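PDB 4ABY: DNA repair protein RecN from Deinococcus radiodurans, which probably takes part in the recombinational repair of damaged DNA, using an SMC-like head domain that binds and hydrolyses ATP. Local coordinates for residues Glu388-Ile393 and Glu407-Leu412; Val351-Ala356 and Ala394-Gly399. One frame throughout, in Å; residues are numbered along the deposited sequence.

Interaction 1: residues Glu388-Ile393 and Glu407-Leu412; sequences ERLEEI and EHAREL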
ATOM      1  N   GLU A 388     -19.219  19.389  14.194  1.00 53.98           N
ATOM      2  CA  GLU A 388     -18.042  20.081  13.705  1.00 52.27           C
ATOM      3  C   GLU A 388     -17.599  19.424  12.413  1.00 43.86           C
ATOM      4  O   GLU A 388     -17.131  20.083  11.490  1.00 44.56           O
ATOM      5  CB  GLU A 388     -16.929  19.996  14.736  1.00 49.11           C
ATOM      6  CG  GLU A 388     -15.816  20.990  14.517  1.00 49.60           C
ATOM      7  CD  GLU A 388     -14.893  21.060  15.706  1.00 58.30           C
ATOM      8  OE1 GLU A 388     -14.993  20.174  16.587  1.00 51.85           O
ATOM      9  OE2 GLU A 388     -14.077  22.002  15.760  1.00 59.00           O
ATOM     10  N   ARG A 389     -17.757  18.108  12.366  1.00 41.27           N
ATOM     11  CA  ARG A 389     -17.421  17.336  11.187  1.00 39.38           C
ATOM     12  C   ARG A 389     -18.374  17.679  10.056  1.00 39.62           C
ATOM     13  O   ARG A 389     -17.954  17.985   8.944  1.00 37.96           O
ATOM     14  CB  ARG A 389     -17.511  15.849  11.504  1.00 34.05           C
ATOM     15  CG  ARG A 389     -17.213  14.967  10.329  1.00 35.13           C
ATOM     16  CD  ARG A 389     -17.678  13.557  10.591  1.00 33.66           C
ATOM     17  NE  ARG A 389     -17.214  12.649   9.551  1.00 33.69           N
ATOM     18  CZ  ARG A 389     -17.129  11.334   9.704  1.00 34.69           C
ATOM     19  NH1 ARG A 389     -17.478  10.778  10.858  1.00 27.22           N
ATOM     20  NH2 ARG A 389     -16.689  10.579   8.707  1.00 38.85           N
ATOM     21  N   LEU A 390     -19.667  17.620  10.351  1.00 46.67           N
ATOM     22  CA  LEU A 390     -20.692  17.975   9.382  1.00 43.49           C
ATOM     23  C   LEU A 390     -20.382  19.338   8.790  1.00 42.35           C
ATOM     24  O   LEU A 390     -20.555  19.561   7.595  1.00 46.95           O
ATOM     25  CB  LEU A 390     -22.062  18.005  10.054  1.00 42.73           C
ATOM     26  CG  LEU A 390     -23.231  18.492   9.201  1.00 43.43           C
ATOM     27  CD1 LEU A 390     -23.530  17.500   8.096  1.00 50.78           C
ATOM     28  CD2 LEU A 390     -24.458  18.704  10.065  1.00 45.45           C
ATOM     29  N   GLU A 391     -19.935  20.252   9.602  1.00 40.82           N
ATOM     30  CA  GLU A 391     -19.549  21.547   9.129  1.00 41.17           C
ATOM     31  C   GLU A 391     -18.420  21.470   8.163  1.00 39.97           C
ATOM     32  O   GLU A 391     -18.423  22.140   7.191  1.00 40.12           O
ATOM     33  CB  GLU A 391     -19.073  22.351  10.304  1.00 46.99           C
ATOM     34  CG  GLU A 391     -19.923  23.511  10.633  1.00 57.06           C
ATOM     35  CD  GLU A 391     -19.162  24.540  11.379  1.00 67.39           C
ATOM     36  OE1 GLU A 391     -17.965  24.334  11.593  1.00 65.96           O
ATOM     37  OE2 GLU A 391     -19.753  25.557  11.755  1.00 69.23           O
ATOM     38  N   GLU A 392     -17.428  20.655   8.456  1.00 42.02           N
ATOM     39  CA  GLU A 392     -16.255  20.510   7.599  1.00 39.09           C
ATOM     40  C   GLU A 392     -16.624  19.954   6.229  1.00 38.71           C
ATOM     41  O   GLU A 392     -16.186  20.472   5.202  1.00 39.57           O
ATOM     42  CB  GLU A 392     -15.215  19.612   8.270  1.00 32.24           C
ATOM     43  CG  GLU A 392     -13.937  19.416   7.464  1.00 35.16           C
ATOM     44  CD  GLU A 392     -13.079  20.670   7.391  1.00 43.18           C
ATOM     45  OE1 GLU A 392     -13.497  21.717   7.939  1.00 41.82           O
ATOM     46  OE2 GLU A 392     -11.985  20.604   6.783  1.00 36.18           O
ATOM     47  N   ILE A 393     -17.434  18.901   6.219  1.00 37.48           N
ATOM     48  CA  ILE A 393     -17.875  18.292   4.974  1.00 36.32           C
ATOM     49  C   ILE A 393     -18.533  19.334   4.080  1.00 38.17           C
ATOM     50  O   ILE A 393     -18.270  19.390   2.883  1.00 38.60           O
ATOM     51  CB  ILE A 393     -18.870  17.155   5.224  1.00 32.64           C
ATOM     52  CG1 ILE A 393     -18.226  16.076   6.088  1.00 29.51           C
ATOM     53  CG2 ILE A 393     -19.336  16.565   3.907  1.00 34.09           C
ATOM     54  CD1 ILE A 393     -16.956  15.511   5.485  1.00 30.02           C
ATOM     55  N   GLU A 407     -27.312  20.119   3.937  1.00 59.07           N
ATOM     56  CA  GLU A 407     -28.266  19.118   3.477  1.00 62.69           C
ATOM     57  C   GLU A 407     -27.565  18.081   2.609  1.00 60.23           C
ATOM     58  O   GLU A 407     -27.904  16.898   2.641  1.00 57.54           O
ATOM     59  CB  GLU A 407     -29.415  19.767   2.703  1.00 67.24           C
ATOM     60  CG  GLU A 407     -30.628  18.863   2.557  1.00 72.56           C
ATOM     61  CD  GLU A 407     -31.506  19.238   1.378  1.00 81.25           C
ATOM     62  OE1 GLU A 407     -31.308  20.333   0.808  1.00 77.96           O
ATOM     63  OE2 GLU A 407     -32.394  18.433   1.021  1.00 81.88           O
ATOM     64  N   HIS A 408     -26.587  18.536   1.833  1.00 59.43           N
ATOM     65  CA  HIS A 408     -25.754  17.639   1.043  1.00 53.73           C
ATOM     66  C   HIS A 408     -24.794  16.902   1.972  1.00 50.84           C
ATOM     67  O   HIS A 408     -24.521  15.713   1.795  1.00 46.10           O
ATOM     68  CB  HIS A 408     -24.972  18.428  -0.011  1.00 52.56           C
ATOM     69  CG  HIS A 408     -24.435  17.583  -1.126  1.00 53.05           C
ATOM     70  ND1 HIS A 408     -24.560  16.211  -1.149  1.00 52.60           N
ATOM     71  CD2 HIS A 408     -23.775  17.920  -2.260  1.00 47.72           C
ATOM     72  CE1 HIS A 408     -23.997  15.737  -2.247  1.00 41.71           C
ATOM     73  NE2 HIS A 408     -23.514  16.754  -2.938  1.00 44.75           N
ATOM     74  N   ALA A 409     -24.287  17.620   2.968  1.00 49.55           N
ATOM     75  CA  ALA A 409     -23.393  17.037   3.956  1.00 47.75           C
ATOM     76  C   ALA A 409     -24.092  15.933   4.745  1.00 50.45           C
ATOM     77  O   ALA A 409     -23.522  14.863   4.966  1.00 46.68           O
ATOM     78  CB  ALA A 409     -22.858  18.114   4.888  1.00 42.41           C
ATOM     79  N   ARG A 410     -25.329  16.199   5.165  1.00 53.54           N
ATOM     80  CA  ARG A 410     -26.135  15.213   5.886  1.00 49.72           C
ATOM     81  C   ARG A 410     -26.196  13.883   5.139  1.00 47.47           C
ATOM     82  O   ARG A 410     -26.098  12.815   5.746  1.00 44.23           O
ATOM     83  CB  ARG A 410     -27.561  15.727   6.103  1.00 58.90           C
ATOM     84  CG  ARG A 410     -27.739  16.718   7.248  1.00 71.32           C
ATOM     85  CD  ARG A 410     -29.209  17.123   7.375  1.00 82.41           C
ATOM     86  NE  ARG A 410     -29.431  18.143   8.398  1.00100.19           N
ATOM     87  CZ  ARG A 410     -30.616  18.683   8.672  1.00104.61           C
ATOM     88  NH1 ARG A 410     -31.693  18.301   7.998  1.00100.88           N
ATOM     89  NH2 ARG A 410     -30.725  19.605   9.620  1.00100.21           N
ATOM     90  N   GLU A 411     -26.366  13.953   3.824  1.00 45.59           N
ATOM     91  CA  GLU A 411     -26.527  12.747   3.020  1.00 46.12           C
ATOM     92  C   GLU A 411     -25.210  12.019   2.803  1.00 45.17           C
ATOM     93  O   GLU A 411     -25.156  10.790   2.865  1.00 42.53           O
ATOM     94  CB  GLU A 411     -27.178  13.068   1.674  1.00 45.88           C
ATOM     95  CG  GLU A 411     -28.615  13.548   1.783  1.00 48.85           C
ATOM     96  CD  GLU A 411     -29.380  13.364   0.491  1.00 53.11           C
ATOM     97  OE1 GLU A 411     -29.675  12.198   0.146  1.00 53.52           O
ATOM     98  OE2 GLU A 411     -29.685  14.380  -0.176  1.00 46.37           O
ATOM     99  N   LEU A 412     -24.153  12.780   2.541  1.00 44.29           N
ATOM    100  CA  LEU A 412     -22.828  12.204   2.347  1.00 36.38           C
ATOM    101  C   LEU A 412     -22.407  11.406   3.574  1.00 37.31           C
ATOM    102  O   LEU A 412     -21.835  10.322   3.456  1.00 36.67           O
ATOM    103  CB  LEU A 412     -21.805  13.302   2.050  1.00 40.18           C
ATOM    104  CG  LEU A 412     -21.736  13.814   0.609  1.00 39.80           C
ATOM    105  CD1 LEU A 412     -20.891  15.075   0.511  1.00 32.83           C
ATOM    106  CD2 LEU A 412     -21.194  12.729  -0.309  1.00 35.16           C
TER
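Leu390 and Ile393 pack against Ala409 and Leu412 in an apolar contact between the last two helices of the RecN head domain, 387-398 and 403-413. These consecutive helices, joined by a short loop, lie crosswise: the axes of the two segments approach to 8.8 Å and their N-to-C directions make an angle of 111°. The backbones are nearest where the CA atoms of Ile393 and Ala409 stand 5.7 Å apart, and the small methyl of Ala409 permits this closeness. Ala409 CB points at the partner helix and is met by two side chains. Leu390 sends CD1 to it, at 3.3 Å from Ala409 CB; its CG stands anti to the backbone N (chi1 174°), and although the side chain sets out obliquely, its end turns in toward the other helix and also borders the start of Arg410. Ile393 uses its branch methyl, with CG2 at 4.0 Å from Ala409 CB, while the longer CG1 arm leads off. The same CG2 lies 4.0 Å from CD1 of Leu412, the two side chains crossing obliquely. The Leu412 CD1 methyl also sits over one face of the ring of His408, one turn earlier on the same helix, 4.1 Å above its plane and displaced toward the rim. Leu413, the next residue of helix 403-413, touches both Leu390 and Ile393, and Ala356 of helix 356-359 packs on Ile393 and Leu412. Two polar side chains of 388-393 anchor the helix to other parts of the chain: Glu388 forms a salt bridge with Arg382, and Arg389 NH2 reaches the carbonyl oxygens of Ala359 and Ala362. With aliphatic carbon carrying the contact, it depends on shape and burial of carbon surface, and no directional bond between the two segments sets their crossing angle.

Interaction 2: residues Val351-Ala356 and Ala394-Gly399; sequences VVTHLA and ARMLSG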
ATOM      1  N   VAL A 351      -5.953   7.930   4.639  1.00 20.23           N
ATOM      2  CA  VAL A 351      -5.902   8.722   3.421  1.00 21.81           C
ATOM      3  C   VAL A 351      -6.004  10.213   3.720  1.00 23.66           C
ATOM      4  O   VAL A 351      -6.666  10.628   4.669  1.00 23.88           O
ATOM      5  CB  VAL A 351      -7.018   8.331   2.430  1.00 21.75           C
ATOM      6  CG1 VAL A 351      -7.264   6.834   2.469  1.00 20.76           C
ATOM      7  CG2 VAL A 351      -8.290   9.084   2.743  1.00 22.48           C
ATOM      8  N   VAL A 352      -5.321  11.010   2.908  1.00 26.63           N
ATOM      9  CA  VAL A 352      -5.464  12.456   2.941  1.00 23.28           C
ATOM     10  C   VAL A 352      -6.302  12.840   1.727  1.00 29.15           C
ATOM     11  O   VAL A 352      -6.001  12.425   0.606  1.00 32.25           O
ATOM     12  CB  VAL A 352      -4.096  13.154   2.866  1.00 20.81           C
ATOM     13  CG1 VAL A 352      -4.259  14.657   2.902  1.00 21.02           C
ATOM     14  CG2 VAL A 352      -3.210  12.694   4.004  1.00 24.58           C
ATOM     15  N   THR A 353      -7.355  13.621   1.942  1.00 26.29           N
ATOM     16  CA  THR A 353      -8.302  13.891   0.868  1.00 25.66           C
ATOM     17  C   THR A 353      -8.810  15.328   0.864  1.00 26.99           C
ATOM     18  O   THR A 353      -8.820  15.995   1.901  1.00 26.42           O
ATOM     19  CB  THR A 353      -9.504  12.927   0.946  1.00 24.55           C
ATOM     20  OG1 THR A 353     -10.382  13.151  -0.162  1.00 27.34           O
ATOM     21  CG2 THR A 353     -10.266  13.132   2.240  1.00 22.39           C
ATOM     22  N   HIS A 354      -9.223  15.798  -0.313  1.00 27.45           N
ATOM     23  CA  HIS A 354      -9.830  17.123  -0.451  1.00 28.43           C
ATOM     24  C   HIS A 354     -11.274  17.019  -0.925  1.00 25.42           C
ATOM     25  O   HIS A 354     -11.948  18.025  -1.121  1.00 27.91           O
ATOM     26  CB  HIS A 354      -9.017  18.007  -1.401  1.00 24.37           C
ATOM     27  CG  HIS A 354      -8.791  17.400  -2.750  1.00 29.03           C
ATOM     28  ND1 HIS A 354      -7.739  16.550  -3.016  1.00 32.28           N
ATOM     29  CD2 HIS A 354      -9.475  17.529  -3.913  1.00 26.14           C
ATOM     30  CE1 HIS A 354      -7.787  16.176  -4.283  1.00 30.52           C
ATOM     31  NE2 HIS A 354      -8.831  16.755  -4.848  1.00 26.34           N
ATOM     32  N   LEU A 355     -11.741  15.786  -1.094  1.00 28.10           N
ATOM     33  CA  LEU A 355     -13.093  15.516  -1.570  1.00 27.17           C
ATOM     34  C   LEU A 355     -14.020  15.141  -0.422  1.00 27.34           C
ATOM     35  O   LEU A 355     -13.750  14.203   0.320  1.00 28.07           O
ATOM     36  CB  LEU A 355     -13.075  14.380  -2.595  1.00 28.71           C
ATOM     37  CG  LEU A 355     -12.319  14.633  -3.900  1.00 26.41           C
ATOM     38  CD1 LEU A 355     -12.258  13.367  -4.741  1.00 21.72           C
ATOM     39  CD2 LEU A 355     -12.972  15.765  -4.667  1.00 23.19           C
ATOM     40  N   ALA A 356     -15.122  15.870  -0.288  1.00 31.60           N
ATOM     41  CA  ALA A 356     -16.075  15.612   0.784  1.00 29.45           C
ATOM     42  C   ALA A 356     -16.647  14.203   0.707  1.00 26.85           C
ATOM     43  O   ALA A 356     -16.993  13.615   1.728  1.00 28.01           O
ATOM     44  CB  ALA A 356     -17.188  16.638   0.764  1.00 29.07           C
ATOM     45  N   ALA A 394     -19.390  20.157   4.672  1.00 40.47           N
ATOM     46  CA  ALA A 394     -20.050  21.227   3.935  1.00 43.50           C
ATOM     47  C   ALA A 394     -19.003  22.204   3.384  1.00 45.02           C
ATOM     48  O   ALA A 394     -19.019  22.531   2.201  1.00 47.89           O
ATOM     49  CB  ALA A 394     -21.059  21.945   4.826  1.00 43.05           C
ATOM     50  N   ARG A 395     -18.086  22.663   4.237  1.00 44.31           N
ATOM     51  CA  ARG A 395     -16.986  23.525   3.774  1.00 46.79           C
ATOM     52  C   ARG A 395     -16.227  22.909   2.602  1.00 43.28           C
ATOM     53  O   ARG A 395     -15.735  23.629   1.738  1.00 48.01           O
ATOM     54  CB  ARG A 395     -15.974  23.850   4.892  1.00 51.14           C
ATOM     55  CG  ARG A 395     -14.625  24.400   4.344  1.00 50.63           C
ATOM     56  CD  ARG A 395     -13.524  24.576   5.408  1.00 42.34           C
ATOM     57  NE  ARG A 395     -12.552  23.478   5.466  1.00 45.53           N
ATOM     58  CZ  ARG A 395     -11.810  23.069   4.436  1.00 47.31           C
ATOM     59  NH1 ARG A 395     -11.939  23.639   3.245  1.00 47.84           N
ATOM     60  NH2 ARG A 395     -10.944  22.074   4.583  1.00 40.28           N
HETATM   61  N   MSE A 396     -16.103  21.585   2.580  1.00 40.67           N
HETATM   62  CA  MSE A 396     -15.311  20.954   1.524  1.00 40.58           C
HETATM   63  C   MSE A 396     -16.062  20.944   0.180  1.00 40.56           C
HETATM   64  O   MSE A 396     -15.447  21.010  -0.890  1.00 40.88           O
HETATM   65  CB  MSE A 396     -14.841  19.537   1.920  1.00 34.74           C
HETATM   66  CG  MSE A 396     -13.899  19.489   3.123  1.00 33.96           C
HETATM   67 SE   MSE A 396     -13.528  17.688   3.725  1.00 52.17          SE
HETATM   68  CE  MSE A 396     -12.276  17.101   2.387  1.00 37.06           C
ATOM     69  N   LEU A 397     -17.389  20.878   0.248  1.00 40.66           N
ATOM     70  CA  LEU A 397     -18.240  20.986  -0.934  1.00 40.80           C
ATOM     71  C   LEU A 397     -18.381  22.444  -1.365  1.00 50.20           C
ATOM     72  O   LEU A 397     -17.890  22.850  -2.428  1.00 53.43           O
ATOM     73  CB  LEU A 397     -19.630  20.423  -0.632  1.00 39.64           C
ATOM     74  CG  LEU A 397     -19.783  19.022  -0.026  1.00 39.14           C
ATOM     75  CD1 LEU A 397     -21.043  18.879   0.796  1.00 41.09           C
ATOM     76  CD2 LEU A 397     -19.765  17.985  -1.108  1.00 37.43           C
ATOM     77  N   SER A 398     -18.985  23.233  -0.497  1.00 51.56           N
ATOM     78  CA  SER A 398     -19.240  24.634  -0.734  1.00 56.20           C
ATOM     79  C   SER A 398     -18.241  25.603  -0.182  1.00 56.71           C
ATOM     80  O   SER A 398     -18.451  26.779  -0.257  1.00 62.58           O
ATOM     81  CB  SER A 398     -20.556  24.985  -0.105  1.00 60.37           C
ATOM     82  OG  SER A 398     -20.659  24.332   1.124  1.00 67.34           O
ATOM     83  N   GLY A 399     -17.169  25.158   0.420  1.00 59.10           N
ATOM     84  CA  GLY A 399     -16.282  26.156   0.937  1.00 61.46           C
ATOM     85  C   GLY A 399     -17.049  27.117   1.818  1.00 66.91           C
ATOM     86  O   GLY A 399     -17.023  28.299   1.594  1.00 75.65           O
TER
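Thr353, just past the end of strand 348-352, is the first residue to meet the selenomethionine at Met396, whose CE lies 3.7 Å from the Thr353 carbonyl O. The Thr353 hydroxyl closes an ST turn: Leu355 N donates to Thr353 OG1 over 3.1 Å with an N-H...O angle of 163°. OG1 is also bonded to Asp325 OD2, which takes the backbone N of His354 as well, so one carboxylate oxygen ties down both residues. His354 follows with its carbonyl carbon 3.5 Å from Met396 CE; the Thr-His pair after this strand matches the H-loop (switch) of ABC-type ATPases. Leu355 is the N-cap of helix 356-359, and its CB heads away from the partner. Ala356 then points CB toward helix 387-398, 3.5 Å from CD2 of Leu397 and 3.9 Å from CB of Met396. The Met396 chain runs extended at chi2 and bends at chi3 (76°), which brings CE against the backbone of the turn. The contact thus joins the exit of a central strand to the end of helix 387-398. Around it, Thr66 of strand 62-67 touches Thr353 and Met396, Ala359 and Gln357 of helix 356-359 touch Met396 and Leu397 respectively, and Leu412 of helix 403-413 covers Ala356 and Leu397.

Helix 387-398 serves both contacts, interaction 1 with its first half and interaction 2 with its second, and their centres are 10 Å apart. They meet around Ala356: its CB lies 3.6 Å from Ile393 O and 4.0 Å from Leu412 CD1, while Leu412 CD1 is 3.5 Å from Leu397 CD2. Together they connect the C-terminal helix pair to the loop after strand 348-352. Interaction 2 is the one beside the predicted ATP site, the His354 side chain being about 4 Å from that of Thr69. Interaction 1 lies farther back, with the Ile393 side chain about 11 Å from Gly67.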